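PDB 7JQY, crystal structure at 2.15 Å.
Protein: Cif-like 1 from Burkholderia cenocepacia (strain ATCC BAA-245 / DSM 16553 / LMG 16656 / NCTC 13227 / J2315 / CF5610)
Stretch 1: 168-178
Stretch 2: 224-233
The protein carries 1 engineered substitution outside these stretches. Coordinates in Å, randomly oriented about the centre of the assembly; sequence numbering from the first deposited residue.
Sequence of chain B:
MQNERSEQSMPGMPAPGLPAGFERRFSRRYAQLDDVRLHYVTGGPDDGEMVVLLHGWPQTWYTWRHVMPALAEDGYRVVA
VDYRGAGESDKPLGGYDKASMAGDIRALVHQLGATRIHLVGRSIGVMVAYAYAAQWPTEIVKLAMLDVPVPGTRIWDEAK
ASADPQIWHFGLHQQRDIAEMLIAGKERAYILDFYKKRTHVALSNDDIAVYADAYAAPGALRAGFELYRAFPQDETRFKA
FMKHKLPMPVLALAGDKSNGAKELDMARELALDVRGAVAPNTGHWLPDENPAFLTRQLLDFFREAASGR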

# COMPACT_ATOMS: atom_id res chain seq x y z
N TRP B 168 23.56 -17.21 6.36
CA TRP B 168 22.52 -16.76 7.28
C TRP B 168 21.12 -17.03 6.73
O TRP B 168 20.18 -17.28 7.50
CB TRP B 168 22.68 -15.26 7.56
CG TRP B 168 22.30 -14.38 6.38
CD1 TRP B 168 23.14 -13.87 5.43
CD2 TRP B 168 20.98 -13.93 6.02
NE1 TRP B 168 22.43 -13.14 4.51
CE2 TRP B 168 21.11 -13.16 4.84
CE3 TRP B 168 19.71 -14.11 6.57
CZ2 TRP B 168 20.01 -12.56 4.22
CZ3 TRP B 168 18.62 -13.52 5.95
CH2 TRP B 168 18.78 -12.75 4.79
N HIS B 169 20.97 -16.99 5.41
CA HIS B 169 19.67 -17.05 4.77
C HIS B 169 19.11 -18.47 4.69
O HIS B 169 17.94 -18.63 4.34
CB HIS B 169 19.76 -16.43 3.37
CG HIS B 169 20.73 -17.13 2.46
ND1 HIS B 169 22.09 -17.11 2.67
CD2 HIS B 169 20.52 -17.86 1.34
CE1 HIS B 169 22.68 -17.81 1.72
NE2 HIS B 169 21.75 -18.28 0.90
N PHE B 170 19.92 -19.49 4.99
CA PHE B 170 19.41 -20.86 5.00
C PHE B 170 18.23 -20.98 5.95
O PHE B 170 17.21 -21.61 5.63
CB PHE B 170 20.52 -21.83 5.41
CG PHE B 170 21.49 -22.17 4.31
CD1 PHE B 170 21.66 -21.33 3.22
CD2 PHE B 170 22.22 -23.34 4.36
CE1 PHE B 170 22.55 -21.65 2.21
CE2 PHE B 170 23.11 -23.67 3.35
CZ PHE B 170 23.27 -22.82 2.27
N GLY B 171 18.35 -20.41 7.15
CA GLY B 171 17.26 -20.47 8.10
C GLY B 171 15.99 -19.82 7.58
O GLY B 171 14.92 -20.44 7.57
N LEU B 172 16.08 -18.55 7.16
CA LEU B 172 14.90 -17.83 6.69
C LEU B 172 14.25 -18.55 5.52
O LEU B 172 13.03 -18.74 5.50
CB LEU B 172 15.27 -16.40 6.31
CG LEU B 172 14.15 -15.65 5.57
CD1 LEU B 172 12.95 -15.45 6.47
CD2 LEU B 172 14.63 -14.32 5.01
N HIS B 173 15.05 -18.93 4.52
CA HIS B 173 14.48 -19.58 3.35
C HIS B 173 13.80 -20.89 3.70
O HIS B 173 12.89 -21.33 3.00
CB HIS B 173 15.57 -19.81 2.31
CG HIS B 173 16.04 -18.55 1.66
ND1 HIS B 173 16.85 -18.54 0.54
CD2 HIS B 173 15.83 -17.25 1.98
CE1 HIS B 173 17.11 -17.29 0.20
NE2 HIS B 173 16.50 -16.49 1.05
N GLN B 174 14.21 -21.52 4.80
CA GLN B 174 13.60 -22.78 5.18
C GLN B 174 12.31 -22.60 5.98
O GLN B 174 11.68 -23.60 6.32
CB GLN B 174 14.59 -23.64 5.97
CG GLN B 174 15.58 -24.37 5.08
CD GLN B 174 16.73 -24.99 5.88
OE1 GLN B 174 16.92 -24.67 7.04
NE2 GLN B 174 17.50 -25.85 5.24
N GLN B 175 11.90 -21.37 6.26
CA GLN B 175 10.63 -21.10 6.95
C GLN B 175 9.50 -21.01 5.92
O GLN B 175 9.31 -19.98 5.26
CB GLN B 175 10.73 -19.82 7.77
CG GLN B 175 11.93 -19.78 8.73
CD GLN B 175 12.04 -21.04 9.58
OE1 GLN B 175 11.19 -21.30 10.44
NE2 GLN B 175 13.08 -21.83 9.33
N ARG B 176 8.71 -22.08 5.80
CA ARG B 176 7.63 -22.11 4.83
C ARG B 176 6.60 -21.03 5.15
O ARG B 176 6.21 -20.85 6.31
CB ARG B 176 6.96 -23.49 4.81
CG ARG B 176 5.95 -23.68 3.66
CD ARG B 176 5.60 -25.15 3.45
NE ARG B 176 6.63 -25.89 2.74
CZ ARG B 176 7.44 -26.77 3.31
NH1 ARG B 176 7.33 -27.02 4.61
NH2 ARG B 176 8.36 -27.41 2.60
N ASP B 177 6.21 -20.28 4.11
CA ASP B 177 5.21 -19.21 4.17
C ASP B 177 5.73 -17.94 4.81
O ASP B 177 5.39 -16.83 4.37
CB ASP B 177 3.94 -19.69 4.87
CG ASP B 177 3.47 -21.02 4.35
OD1 ASP B 177 3.26 -21.93 5.17
OD2 ASP B 177 3.32 -21.15 3.11
N ILE B 178 6.54 -18.06 5.87
CA ILE B 178 7.07 -16.85 6.49
C ILE B 178 7.98 -16.12 5.51
O ILE B 178 7.89 -14.89 5.35
CB ILE B 178 7.83 -17.19 7.79
CG1 ILE B 178 6.86 -17.61 8.90
CG2 ILE B 178 8.67 -16.00 8.22
CD1 ILE B 178 5.90 -16.53 9.32
N GLY B 224 11.63 -21.28 -5.38
CA GLY B 224 13.03 -21.07 -5.02
C GLY B 224 13.33 -21.49 -3.59
O GLY B 224 14.33 -22.17 -3.34
N PHE B 225 12.44 -21.17 -2.66
CA PHE B 225 12.68 -21.50 -1.25
C PHE B 225 12.56 -22.99 -0.98
O PHE B 225 13.17 -23.50 -0.03
CB PHE B 225 11.72 -20.72 -0.35
CG PHE B 225 11.97 -19.24 -0.35
CD1 PHE B 225 13.26 -18.74 -0.53
CD2 PHE B 225 10.92 -18.35 -0.18
CE1 PHE B 225 13.49 -17.37 -0.53
CE2 PHE B 225 11.15 -16.99 -0.19
CZ PHE B 225 12.43 -16.50 -0.37
N GLU B 226 11.76 -23.71 -1.78
CA GLU B 226 11.65 -25.16 -1.64
C GLU B 226 12.94 -25.88 -1.99
O GLU B 226 13.15 -27.02 -1.55
CB GLU B 226 10.51 -25.68 -2.51
CG GLU B 226 9.11 -25.23 -2.08
CD GLU B 226 8.68 -25.82 -0.75
OE1 GLU B 226 9.10 -26.95 -0.43
OE2 GLU B 226 7.91 -25.16 -0.02
N LEU B 227 13.81 -25.26 -2.79
CA LEU B 227 15.14 -25.82 -2.99
C LEU B 227 15.89 -25.90 -1.66
O LEU B 227 16.54 -26.91 -1.36
CB LEU B 227 15.94 -24.98 -3.98
CG LEU B 227 15.30 -24.69 -5.33
CD1 LEU B 227 16.00 -23.53 -6.06
CD2 LEU B 227 15.38 -25.95 -6.14
N TYR B 228 15.77 -24.85 -0.84
CA TYR B 228 16.40 -24.78 0.47
C TYR B 228 15.68 -25.64 1.50
O TYR B 228 16.30 -26.17 2.42
CB TYR B 228 16.46 -23.32 0.94
CG TYR B 228 17.37 -22.45 0.10
CD1 TYR B 228 18.64 -22.11 0.53
CD2 TYR B 228 16.95 -21.95 -1.14
CE1 TYR B 228 19.48 -21.32 -0.23
CE2 TYR B 228 17.78 -21.15 -1.90
CZ TYR B 228 19.05 -20.84 -1.44
OH TYR B 228 19.89 -20.06 -2.19
N ARG B 229 14.35 -25.77 1.37
CA ARG B 229 13.61 -26.61 2.30
C ARG B 229 13.91 -28.08 2.07
O ARG B 229 13.66 -28.90 2.96
CB ARG B 229 12.13 -26.31 2.20
CG ARG B 229 11.76 -24.97 2.79
CD ARG B 229 10.57 -24.35 2.08
NE ARG B 229 10.51 -22.92 2.36
CZ ARG B 229 9.59 -22.09 1.88
NH1 ARG B 229 8.63 -22.55 1.07
NH2 ARG B 229 9.64 -20.80 2.19
N ALA B 230 14.46 -28.42 0.91
CA ALA B 230 14.88 -29.78 0.59
C ALA B 230 16.32 -30.09 1.01
O ALA B 230 16.78 -31.21 0.77
CB ALA B 230 14.74 -30.04 -0.91
N PHE B 231 17.05 -29.14 1.59
CA PHE B 231 18.45 -29.40 1.96
C PHE B 231 18.64 -30.63 2.84
O PHE B 231 19.55 -31.43 2.55
CB PHE B 231 19.07 -28.16 2.63
CG PHE B 231 19.56 -27.12 1.67
CD1 PHE B 231 19.60 -27.36 0.30
CD2 PHE B 231 19.94 -25.87 2.12
CE1 PHE B 231 20.04 -26.39 -0.59
CE2 PHE B 231 20.38 -24.89 1.25
CZ PHE B 231 20.43 -25.14 -0.11
N PRO B 232 17.85 -30.87 3.90
CA PRO B 232 18.08 -32.09 4.69
C PRO B 232 18.02 -33.37 3.87
O PRO B 232 18.89 -34.24 4.00
CB PRO B 232 16.97 -32.05 5.76
CG PRO B 232 16.37 -30.71 5.70
CD PRO B 232 16.97 -29.91 4.60
N GLN B 233 17.03 -33.46 2.97
CA GLN B 233 16.93 -34.62 2.09
C GLN B 233 18.13 -34.71 1.16
O GLN B 233 18.62 -35.81 0.86
CB GLN B 233 15.63 -34.53 1.29
CG GLN B 233 15.45 -35.58 0.24
CD GLN B 233 14.10 -35.46 -0.49
OE1 GLN B 233 13.29 -34.56 -0.21
NE2 GLN B 233 13.86 -36.37 -1.43
O HOH W 1 22.57 -19.81 -1.72

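Two arginines, Arg176 and Arg229, converge on one carboxylate, that of Glu226, which lets their like charges sit close together (Arg176 NE to Arg229 NH1, 4.2 Å). Arg176 reaches it from the first stretch in a salt bridge, donating from NE to Glu226 OE2 (3.1 Å) and from NH2 to Glu226 OE1 (3.2 Å). Arg229, one helical turn beyond Glu226, donates from NH1 to the same OE2 (2.9 Å), so this oxygen is shared by both guanidinium groups. The CB of Glu226 points away from the first stretch, but its m, m side chain brings the carboxylate back.

The helices 169-173 and 224-229 cross steeply, their directions 111° apart and their axes 9.1 Å apart at closest approach. The backbones come nearest beside the C-terminal end of the first helix, where the CA atoms of Gln174 and Arg229 lie 4.8 Å apart. Here Arg229 NE donates to the carbonyl oxygen of His173 (2.9 Å), while one face of its guanidinium covers Arg176 CA (3.5 Å from Arg229 CZ). Gln174 answers in the other direction: its NE2 donates to Tyr228 O (3.1 Å), an oxygen that also accepts the backbone NH of Phe231.

Aromatic rings fill the rest. His173 turns its edge to the face of Tyr228, the planes nearly perpendicular at 88°, with His173 ND1 3.7 Å from Tyr228 CE2; Phe225 CE1 lies over one face of the imidazole, 3.4 Å from His173 CD2. Phe170 receives two edges on its ring, Phe231 with CE2 3.7 Å from Phe170 CE2, and Tyr228, more offset, with CE1 3.9 Å from Phe170 CE1. At the polar margin of this cluster, one water joins His169 NE2 (3.1 Å) to Tyr228 OH (2.7 Å).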